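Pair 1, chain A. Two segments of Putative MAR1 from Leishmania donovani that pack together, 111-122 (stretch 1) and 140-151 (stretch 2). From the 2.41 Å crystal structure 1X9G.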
# COMPACT_ATOMS: atom_id res chain seq x y z
N VAL A 111 -16.17 -14.97 5.19
CA VAL A 111 -16.37 -13.94 4.20
C VAL A 111 -17.22 -12.88 4.90
O VAL A 111 -18.40 -13.12 5.24
CB VAL A 111 -17.14 -14.52 3.00
CG1 VAL A 111 -17.52 -13.43 1.98
CG2 VAL A 111 -16.39 -15.68 2.35
N VAL A 112 -16.63 -11.71 5.13
CA VAL A 112 -17.20 -10.69 6.00
C VAL A 112 -17.62 -9.50 5.18
O VAL A 112 -16.86 -9.02 4.37
CB VAL A 112 -16.22 -10.30 7.10
CG1 VAL A 112 -16.83 -9.27 8.02
CG2 VAL A 112 -15.87 -11.50 7.91
N PHE A 113 -18.85 -9.04 5.34
CA PHE A 113 -19.32 -7.95 4.50
C PHE A 113 -20.31 -7.14 5.30
O PHE A 113 -20.81 -7.64 6.26
CB PHE A 113 -19.90 -8.50 3.20
CG PHE A 113 -20.90 -9.58 3.39
CD1 PHE A 113 -22.27 -9.29 3.34
CD2 PHE A 113 -20.49 -10.89 3.57
CE1 PHE A 113 -23.23 -10.31 3.54
CE2 PHE A 113 -21.44 -11.91 3.75
CZ PHE A 113 -22.82 -11.60 3.75
N GLY A 114 -20.56 -5.89 4.91
CA GLY A 114 -21.40 -4.96 5.65
C GLY A 114 -20.78 -3.62 6.08
O GLY A 114 -19.85 -3.13 5.46
N ILE A 115 -21.26 -3.11 7.21
CA ILE A 115 -21.04 -1.78 7.66
C ILE A 115 -20.79 -1.85 9.18
O ILE A 115 -21.33 -2.72 9.81
CB ILE A 115 -22.26 -0.94 7.29
CG1 ILE A 115 -21.80 0.49 7.02
CG2 ILE A 115 -23.44 -0.98 8.38
CD1 ILE A 115 -21.84 0.83 5.55
N GLU A 116 -19.91 -1.02 9.78
CA GLU A 116 -19.03 -0.05 9.11
C GLU A 116 -17.60 -0.53 9.07
O GLU A 116 -17.10 -1.07 10.07
CB GLU A 116 -19.07 1.29 9.83
CG GLU A 116 -20.46 1.86 10.04
CD GLU A 116 -20.50 3.39 10.06
OE1 GLU A 116 -21.31 3.92 10.84
OE2 GLU A 116 -19.73 4.07 9.31
N GLY A 117 -16.93 -0.27 7.94
CA GLY A 117 -15.54 -0.70 7.66
C GLY A 117 -14.55 -0.51 8.80
O GLY A 117 -13.74 -1.39 9.10
N HIS A 118 -14.65 0.65 9.45
CA HIS A 118 -13.71 1.06 10.49
C HIS A 118 -14.16 0.75 11.92
O HIS A 118 -13.44 1.08 12.87
CB HIS A 118 -13.45 2.55 10.37
CG HIS A 118 -14.66 3.38 10.61
ND1 HIS A 118 -15.71 3.44 9.71
CD2 HIS A 118 -15.03 4.14 11.67
CE1 HIS A 118 -16.65 4.24 10.19
NE2 HIS A 118 -16.25 4.69 11.37
N ALA A 119 -15.34 0.12 12.06
CA ALA A 119 -15.97 -0.01 13.35
C ALA A 119 -16.27 -1.47 13.62
O ALA A 119 -15.34 -2.22 13.92
CB ALA A 119 -17.23 0.91 13.43
N CYS A 120 -17.52 -1.91 13.45
CA CYS A 120 -17.85 -3.30 13.65
C CYS A 120 -17.02 -4.22 12.76
O CYS A 120 -16.53 -5.26 13.25
CB CYS A 120 -19.36 -3.54 13.43
SG CYS A 120 -20.53 -2.42 14.40
N ILE A 121 -16.87 -3.86 11.46
CA ILE A 121 -16.16 -4.74 10.46
C ILE A 121 -14.74 -4.95 10.91
O ILE A 121 -14.29 -6.06 11.11
CB ILE A 121 -16.15 -4.16 8.98
CG1 ILE A 121 -17.55 -4.07 8.34
CG2 ILE A 121 -15.19 -4.94 8.09
CD1 ILE A 121 -18.22 -5.39 8.00
N LEU A 122 -14.05 -3.83 11.12
CA LEU A 122 -12.67 -3.80 11.59
C LEU A 122 -12.46 -4.66 12.88
O LEU A 122 -11.64 -5.56 12.91
CB LEU A 122 -12.22 -2.32 11.73
CG LEU A 122 -10.75 -2.08 12.14
CD1 LEU A 122 -9.75 -2.36 11.01
CD2 LEU A 122 -10.53 -0.65 12.67
N ASP A 140 -16.36 -4.40 -2.37
CA ASP A 140 -17.68 -4.45 -2.90
C ASP A 140 -18.87 -4.21 -1.96
O ASP A 140 -19.79 -3.44 -2.27
CB ASP A 140 -17.78 -5.90 -3.43
CG ASP A 140 -18.23 -5.90 -4.77
OD1 ASP A 140 -18.23 -4.77 -5.27
OD2 ASP A 140 -18.61 -6.92 -5.35
N GLY A 141 -18.87 -4.93 -0.85
CA GLY A 141 -19.98 -4.96 0.09
C GLY A 141 -19.52 -4.44 1.44
O GLY A 141 -19.96 -4.93 2.48
N LEU A 142 -18.61 -3.46 1.41
CA LEU A 142 -18.26 -2.70 2.62
C LEU A 142 -18.55 -1.21 2.44
O LEU A 142 -18.60 -0.70 1.30
CB LEU A 142 -16.80 -2.91 3.04
CG LEU A 142 -16.18 -4.31 3.22
CD1 LEU A 142 -14.63 -4.22 3.12
CD2 LEU A 142 -16.66 -5.08 4.48
N GLY A 143 -18.80 -0.53 3.58
CA GLY A 143 -18.99 0.92 3.60
C GLY A 143 -18.84 1.57 4.98
O GLY A 143 -18.89 0.89 6.00
N SER A 144 -18.64 2.88 4.99
CA SER A 144 -18.58 3.70 6.19
C SER A 144 -19.37 4.97 5.87
O SER A 144 -19.58 5.28 4.71
CB SER A 144 -17.14 4.05 6.53
OG SER A 144 -16.49 2.94 7.13
N GLN A 145 -19.81 5.71 6.88
CA GLN A 145 -20.39 7.03 6.59
C GLN A 145 -19.43 8.01 5.92
O GLN A 145 -19.82 8.69 4.99
CB GLN A 145 -21.02 7.65 7.82
CG GLN A 145 -22.30 7.01 8.15
CD GLN A 145 -22.84 7.46 9.48
OE1 GLN A 145 -23.07 6.65 10.36
NE2 GLN A 145 -23.03 8.78 9.64
N LYS A 146 -18.19 8.07 6.40
CA LYS A 146 -17.16 8.96 5.81
C LYS A 146 -15.99 8.21 5.16
O LYS A 146 -15.46 7.23 5.73
CB LYS A 146 -16.61 9.92 6.88
CG LYS A 146 -17.67 10.70 7.66
CD LYS A 146 -18.11 11.92 6.86
CE LYS A 146 -19.61 12.24 6.94
NZ LYS A 146 -20.05 12.53 8.31
N LYS A 147 -15.56 8.69 3.99
CA LYS A 147 -14.39 8.19 3.23
C LYS A 147 -13.15 7.96 4.07
O LYS A 147 -12.57 6.87 4.01
CB LYS A 147 -14.01 9.14 2.10
CG LYS A 147 -15.00 9.18 0.96
CD LYS A 147 -14.64 10.26 -0.13
CE LYS A 147 -15.38 9.98 -1.53
NZ LYS A 147 -16.79 10.49 -1.63
N THR A 148 -12.78 8.97 4.87
CA THR A 148 -11.53 8.98 5.61
C THR A 148 -11.46 7.81 6.59
O THR A 148 -10.45 7.15 6.70
CB THR A 148 -11.26 10.37 6.29
OG1 THR A 148 -11.28 11.39 5.30
CG2 THR A 148 -9.91 10.44 6.99
N ASP A 149 -12.55 7.55 7.27
CA ASP A 149 -12.63 6.43 8.18
C ASP A 149 -12.52 5.11 7.42
O ASP A 149 -11.83 4.20 7.84
CB ASP A 149 -13.93 6.46 8.99
CG ASP A 149 -14.07 7.71 9.91
OD1 ASP A 149 -13.18 7.99 10.72
OD2 ASP A 149 -15.11 8.38 9.87
N PHE A 150 -13.23 5.00 6.30
CA PHE A 150 -13.26 3.77 5.49
C PHE A 150 -11.89 3.47 4.95
O PHE A 150 -11.31 2.42 5.26
CB PHE A 150 -14.26 3.92 4.34
CG PHE A 150 -14.49 2.67 3.58
CD1 PHE A 150 -13.91 2.49 2.30
CD2 PHE A 150 -15.30 1.69 4.09
CE1 PHE A 150 -14.11 1.34 1.58
CE2 PHE A 150 -15.52 0.53 3.37
CZ PHE A 150 -14.92 0.35 2.11
N LYS A 151 -11.37 4.43 4.18
CA LYS A 151 -10.12 4.29 3.45
C LYS A 151 -8.97 3.87 4.36
O LYS A 151 -8.14 3.07 3.97
CB LYS A 151 -9.79 5.59 2.70
CG LYS A 151 -10.64 5.80 1.42
CD LYS A 151 -10.10 6.88 0.43
CE LYS A 151 -8.73 6.41 -0.24
NZ LYS A 151 -7.89 7.50 -0.95

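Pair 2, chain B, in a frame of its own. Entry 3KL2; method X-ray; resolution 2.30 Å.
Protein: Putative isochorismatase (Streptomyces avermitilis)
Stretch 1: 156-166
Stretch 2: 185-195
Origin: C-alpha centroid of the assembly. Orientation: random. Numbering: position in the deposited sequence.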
# COMPACT_ATOMS: atom_id res chain seq x y z
N LEU B 156 4.47 -19.57 -5.29
CA LEU B 156 3.22 -19.52 -4.49
C LEU B 156 2.53 -20.83 -4.52
O LEU B 156 2.44 -21.47 -5.59
CB LEU B 156 2.22 -18.55 -5.06
CG LEU B 156 2.37 -17.08 -4.81
CD1 LEU B 156 1.12 -16.42 -5.37
CD2 LEU B 156 2.51 -16.80 -3.26
N GLY B 157 1.98 -21.18 -3.37
CA GLY B 157 1.19 -22.36 -3.19
C GLY B 157 0.19 -22.12 -2.09
O GLY B 157 0.36 -21.16 -1.31
N GLY B 158 -0.85 -22.98 -2.05
CA GLY B 158 -1.79 -23.06 -0.96
C GLY B 158 -3.23 -22.89 -1.36
O GLY B 158 -3.67 -23.35 -2.42
N PHE B 159 -3.97 -22.20 -0.50
CA PHE B 159 -5.42 -22.14 -0.57
C PHE B 159 -5.85 -20.67 -0.51
O PHE B 159 -5.11 -19.83 0.04
CB PHE B 159 -6.02 -22.78 0.68
CG PHE B 159 -5.70 -24.24 0.87
CD1 PHE B 159 -6.61 -25.21 0.46
CD2 PHE B 159 -4.55 -24.63 1.52
CE1 PHE B 159 -6.37 -26.54 0.69
CE2 PHE B 159 -4.30 -25.94 1.76
CZ PHE B 159 -5.21 -26.92 1.33
N LEU B 160 -6.98 -20.31 -1.11
CA LEU B 160 -7.67 -21.05 -2.15
C LEU B 160 -7.21 -20.56 -3.50
O LEU B 160 -7.09 -19.35 -3.71
CB LEU B 160 -9.15 -20.81 -2.09
CG LEU B 160 -9.84 -21.33 -0.83
CD1 LEU B 160 -11.17 -20.59 -0.62
CD2 LEU B 160 -10.01 -22.83 -0.93
N THR B 161 -7.05 -21.50 -4.44
CA THR B 161 -6.69 -21.21 -5.82
C THR B 161 -7.29 -19.92 -6.38
O THR B 161 -6.54 -19.12 -6.92
CB THR B 161 -7.20 -22.27 -6.74
OG1 THR B 161 -6.67 -23.53 -6.33
CG2 THR B 161 -6.79 -21.96 -8.18
N ASN B 162 -8.62 -19.73 -6.30
CA ASN B 162 -9.24 -18.55 -6.90
C ASN B 162 -9.51 -17.42 -5.93
O ASN B 162 -10.06 -16.40 -6.32
CB ASN B 162 -10.53 -18.88 -7.70
CG ASN B 162 -11.55 -19.59 -6.84
OD1 ASN B 162 -11.22 -20.45 -6.04
ND2 ASN B 162 -12.80 -19.19 -6.98
N CYS B 163 -9.10 -17.58 -4.68
CA CYS B 163 -9.33 -16.58 -3.69
C CYS B 163 -8.00 -15.95 -3.24
O CYS B 163 -7.42 -15.17 -3.98
CB CYS B 163 -10.16 -17.16 -2.55
SG CYS B 163 -10.84 -15.88 -1.48
N CYS B 164 -7.51 -16.37 -2.07
CA CYS B 164 -6.27 -15.88 -1.47
C CYS B 164 -5.04 -16.11 -2.35
O CYS B 164 -4.15 -15.27 -2.39
CB CYS B 164 -6.08 -16.57 -0.10
SG CYS B 164 -7.63 -16.67 0.91
N VAL B 165 -4.96 -17.24 -3.05
CA VAL B 165 -3.81 -17.47 -3.90
C VAL B 165 -3.86 -16.50 -5.07
O VAL B 165 -2.90 -15.80 -5.38
CB VAL B 165 -3.69 -18.93 -4.42
CG1 VAL B 165 -2.66 -18.99 -5.50
CG2 VAL B 165 -3.35 -19.91 -3.28
N GLU B 166 -5.03 -16.40 -5.69
CA GLU B 166 -5.14 -15.48 -6.79
C GLU B 166 -4.94 -14.02 -6.36
O GLU B 166 -4.33 -13.24 -7.09
CB GLU B 166 -6.44 -15.67 -7.52
CG GLU B 166 -6.33 -15.27 -8.97
CD GLU B 166 -7.62 -15.45 -9.74
OE1 GLU B 166 -8.11 -16.58 -9.77
OE2 GLU B 166 -8.13 -14.47 -10.31
N CYS B 185 0.12 -27.32 -6.59
CA CYS B 185 0.22 -27.16 -5.11
C CYS B 185 -0.80 -26.16 -4.60
O CYS B 185 -0.58 -25.45 -3.63
CB CYS B 185 1.60 -26.70 -4.69
SG CYS B 185 2.90 -27.83 -5.08
N VAL B 186 -1.93 -26.08 -5.27
CA VAL B 186 -2.99 -25.22 -4.82
C VAL B 186 -4.31 -25.97 -4.89
O VAL B 186 -4.40 -26.97 -5.60
CB VAL B 186 -3.07 -23.92 -5.67
CG1 VAL B 186 -1.78 -23.10 -5.50
CG2 VAL B 186 -3.38 -24.24 -7.09
N ALA B 187 -5.32 -25.50 -4.16
CA ALA B 187 -6.64 -26.12 -4.15
C ALA B 187 -7.74 -25.10 -3.89
O ALA B 187 -7.49 -24.01 -3.35
CB ALA B 187 -6.72 -27.29 -3.11
N ALA B 188 -8.95 -25.47 -4.30
CA ALA B 188 -10.11 -24.63 -4.20
C ALA B 188 -11.29 -25.47 -3.76
O ALA B 188 -11.16 -26.67 -3.53
CB ALA B 188 -10.40 -24.01 -5.54
N THR B 189 -12.44 -24.82 -3.67
CA THR B 189 -13.63 -25.49 -3.23
C THR B 189 -14.34 -26.20 -4.40
O THR B 189 -15.32 -26.87 -4.20
CB THR B 189 -14.59 -24.48 -2.54
OG1 THR B 189 -14.87 -23.40 -3.43
CG2 THR B 189 -13.96 -23.92 -1.27
N SER B 190 -13.85 -26.01 -5.62
CA SER B 190 -14.45 -26.63 -6.79
C SER B 190 -13.38 -26.86 -7.81
O SER B 190 -12.54 -26.01 -8.03
CB SER B 190 -15.59 -25.76 -7.36
OG SER B 190 -15.55 -25.71 -8.79
N GLN B 191 -13.42 -28.02 -8.45
CA GLN B 191 -12.48 -28.36 -9.51
C GLN B 191 -12.66 -27.36 -10.65
O GLN B 191 -11.67 -26.90 -11.24
CB GLN B 191 -12.73 -29.80 -10.03
CG GLN B 191 -11.65 -30.34 -10.96
CD GLN B 191 -10.32 -30.63 -10.24
OE1 GLN B 191 -9.21 -30.45 -10.80
NE2 GLN B 191 -10.43 -31.06 -8.99
N GLU B 192 -13.92 -27.02 -10.94
CA GLU B 192 -14.25 -26.09 -12.01
C GLU B 192 -13.62 -24.71 -11.68
O GLU B 192 -12.87 -24.17 -12.50
CB GLU B 192 -15.78 -26.04 -12.27
N GLU B 193 -13.89 -24.17 -10.49
CA GLU B 193 -13.28 -22.89 -10.05
C GLU B 193 -11.75 -22.96 -10.11
O GLU B 193 -11.09 -22.03 -10.58
CB GLU B 193 -13.72 -22.51 -8.63
CG GLU B 193 -15.23 -22.31 -8.45
CD GLU B 193 -15.66 -21.73 -7.05
OE1 GLU B 193 -14.78 -21.40 -6.19
OE2 GLU B 193 -16.91 -21.60 -6.84
N HIS B 194 -11.20 -24.07 -9.65
CA HIS B 194 -9.76 -24.31 -9.68
C HIS B 194 -9.14 -24.24 -11.07
O HIS B 194 -8.19 -23.49 -11.30
CB HIS B 194 -9.51 -25.68 -9.05
CG HIS B 194 -8.09 -26.13 -9.07
ND1 HIS B 194 -7.17 -25.77 -8.11
CD2 HIS B 194 -7.44 -26.97 -9.93
CE1 HIS B 194 -6.01 -26.36 -8.37
NE2 HIS B 194 -6.15 -27.09 -9.47
N ASN B 195 -9.69 -25.01 -12.00
CA ASN B 195 -9.17 -25.14 -13.36
C ASN B 195 -9.27 -23.84 -14.15
O ASN B 195 -8.40 -23.54 -14.97
CB ASN B 195 -9.96 -26.21 -14.14
CG ASN B 195 -9.83 -27.61 -13.56
OD1 ASN B 195 -8.92 -27.92 -12.82
ND2 ASN B 195 -10.74 -28.48 -13.96

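Backbone geometry can be conserved while the side chains that fill it are exchanged, and these two pairs illustrate how. In each, a short parallel strand pairing leads through a short connection into a helix, and the N, CA and C atoms of 14 central residues superpose with an RMSD of 0.6 Å. The anchor is a glycine, A:Gly114 in pair 1 and B:Gly158 in pair 2. Its positive phi would jam any CB against the preceding carbonyl oxygen, so the backbone itself calls for glycine. Its amide donates across the gap, A:Gly114 N to A:Gly141 O at 2.7 Å and B:Gly158 N to B:Cys185 O at 2.9 Å. The return bond is weak in pair 1, where A:Gly143 N lies 3.4 Å from A:Gly114 O; in pair 2, B:Ala187 N reaches B:Gly158 O at 3.2 Å. A cis peptide precedes the matched residues A:Glu116 and B:Leu160, and just beyond it a third backbone bond closes the register: A:Gly117 N to A:Gly143 O at 3.0 Å, B:Thr161 N to B:Ala187 O at 2.8 Å.

On this common frame the side chains diverge. At A:Gly117, an ideal CB would sit 2.9 Å from A:Phe150 CD2, a clash, so the phenylalanine ring is accommodated by the absence of a side chain. Pair 2 places B:Thr161 there and B:His194 at the position of A:Phe150; the two join by a hydrogen bond, B:Thr161 OG1 to B:His194 ND1 at 2.9 Å, met at the edge of the imidazole.

The next position trades one polar solution for another. A:His118 ND1 hydrogen-bonds A:Ser144 OG at 2.7 Å, while A:Asp149 CB lies over the ring face, 3.5 Å from the A:His118 ring centroid. B:Asn162 instead sends ND2 to B:Glu193 OE1 at 3.1 Å, and the serine's counterpart, B:Ala188, offers only a methyl, with B:Asn162 OD1 3.7 Å from B:Ala188 CB.

Two residues earlier, A:Glu116 OE2 accepts from A:Gln145 N at 2.9 Å, whereas B:Leu160 makes an apolar approach, its CD2 lying 4.1 Å from B:Thr189 CG2. The bare A:Gly143 leaves room for A:Ile115, whose CD1 comes within 3.0 Å of A:Gly143 O; in pair 2, B:Phe159 CE1 meets B:Ala187 CB at 3.9 Å. An apolar contact from the helix is kept in both pairs: A:Ile121 CD1 to A:Leu142 CD2 at 3.9 Å, B:Val165 CG2 to B:Val186 CG1 at 4.2 Å.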